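Local coordinates for biotin binding protein A (Gallus gallus, PDB 2C1S), which binds biotin, and here holds its oxidised form biotin-D-sulfoxide, as a four-chain avidin-family protein from chicken, at residues A[22-25]-A[29-32]. Sequence-based numbering, arbitrary orientation.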
loop_
_atom_site.group_PDB
_atom_site.type_symbol
_atom_site.label_atom_id
_atom_site.label_comp_id
_atom_site.label_asym_id
_atom_site.label_seq_id
_atom_site.Cartn_x
_atom_site.Cartn_y
_atom_site.Cartn_z
ATOM N N SER A 22 15.709 4.041 -20.881
ATOM C CA SER A 22 16.153 3.772 -22.256
ATOM C C SER A 22 14.979 3.728 -23.222
ATOM O O SER A 22 13.813 3.766 -22.806
ATOM C CB SER A 22 16.916 2.440 -22.310
ATOM O OG SER A 22 16.011 1.346 -22.117
ATOM N N ALA A 23 15.265 3.620 -24.525
ATOM C CA ALA A 23 14.196 3.459 -25.488
ATOM C C ALA A 23 13.466 2.172 -25.185
ATOM O O ALA A 23 14.071 1.196 -24.731
ATOM C CB ALA A 23 14.736 3.430 -26.937
ATOM N N LEU A 24 12.166 2.184 -25.439
ATOM C CA LEU A 24 11.349 1.018 -25.265
ATOM C C LEU A 24 11.609 0.100 -26.446
ATOM O O LEU A 24 11.764 0.564 -27.582
ATOM C CB LEU A 24 9.887 1.425 -25.177
ATOM C CG LEU A 24 9.403 1.842 -23.765
ATOM C CD1 LEU A 24 10.216 3.002 -23.073
ATOM C CD2 LEU A 24 7.938 2.160 -23.842
ATOM N N ASP A 25 11.687 -1.202 -26.195
ATOM C CA ASP A 25 11.757 -2.111 -27.325
ATOM C C ASP A 25 10.352 -2.362 -27.876
ATOM O O ASP A 25 9.385 -1.737 -27.428
ATOM C CB ASP A 25 12.575 -3.372 -27.022
ATOM C CG ASP A 25 12.049 -4.153 -25.867
ATOM O OD1 ASP A 25 10.856 -4.010 -25.522
ATOM O OD2 ASP A 25 12.847 -4.933 -25.293
ATOM N N THR A 29 8.979 -3.213 -23.396
ATOM C CA THR A 29 9.881 -3.401 -22.289
ATOM C C THR A 29 10.992 -2.368 -22.387
ATOM O O THR A 29 11.297 -1.859 -23.486
ATOM C CB THR A 29 10.366 -4.893 -22.120
ATOM O OG1 THR A 29 11.179 -5.252 -23.207
ATOM C CG2 THR A 29 9.195 -5.824 -22.112
ATOM N N PHE A 30 11.521 -1.985 -21.236
ATOM C CA PHE A 30 12.620 -1.033 -21.162
ATOM C C PHE A 30 13.559 -1.305 -20.000
ATOM O O PHE A 30 13.253 -2.074 -19.071
ATOM C CB PHE A 30 12.107 0.434 -21.106
ATOM C CG PHE A 30 11.219 0.721 -19.912
ATOM C CD1 PHE A 30 11.781 0.984 -18.661
ATOM C CD2 PHE A 30 9.846 0.662 -20.039
ATOM C CE1 PHE A 30 10.955 1.224 -17.544
ATOM C CE2 PHE A 30 9.000 0.919 -18.914
ATOM C CZ PHE A 30 9.588 1.196 -17.690
ATOM N N SER A 31 14.705 -0.638 -20.072
ATOM C CA SER A 31 15.742 -0.654 -19.080
ATOM C C SER A 31 16.052 0.787 -18.644
ATOM O O SER A 31 15.504 1.742 -19.187
ATOM C CB SER A 31 16.973 -1.316 -19.700
ATOM O OG SER A 31 17.925 -1.582 -18.710
ATOM N N GLY A 32 16.932 0.958 -17.677
ATOM C CA GLY A 32 17.322 2.282 -17.268
ATOM C C GLY A 32 18.214 2.291 -16.065
ATOM O O GLY A 32 18.718 1.256 -15.644
#
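D25 and T29 meet at the base of the short loop between strands 18-21 and 29-35, and the aspartate can be followed outward from its backbone. Its CB stays at the margin, 4.1 Å from the carbonyl O of T29. With chi1 at 58°, CG sits between the backbone N and the carbonyl carbon of D25 and swings the carboxylate over the start of the facing strand. There OD1 accepts the hydroxyl proton of T29 OG1 at 2.6 Å, through the lone pair on the side of OD2, and takes a weak, bent bond from T29 N at 2.9 Å. OD2 lies almost as close to T29 OG1, at 2.7 Å. A short acidic side chain suits this place because one oxygen can receive both a hydroxyl and a backbone N-H, while threonine offers its hydroxyl on a beta-branched side chain compatible with a strand. The backbones bond as well: D25 N donates to T29 O at 2.8 Å, nearly in line with the carbonyl bond; the same oxygen also receives a CH···O contact from L24 CA.

These residues join strands 18-21 and 29-35, neighbours in the antiparallel eight-stranded barrel of the avidin fold. Nearer strand 18-21, S22 N donates to S31 O at 2.9 Å; S22 OG also lies near that oxygen, and its small hydroxymethyl group fits close against the strand. S31 turns its own hydroxyl to K51 on the next strand.

Between the two polar ends, L24 lies alongside F30, pointing the same way. Its CD1 reaches F30 CB at 3.7 Å and approaches the ring obliquely near CD2. The forked, apolar end of leucine suits a place beside these atoms of a buried phenylalanine, whose side chain also touches L7 and L50.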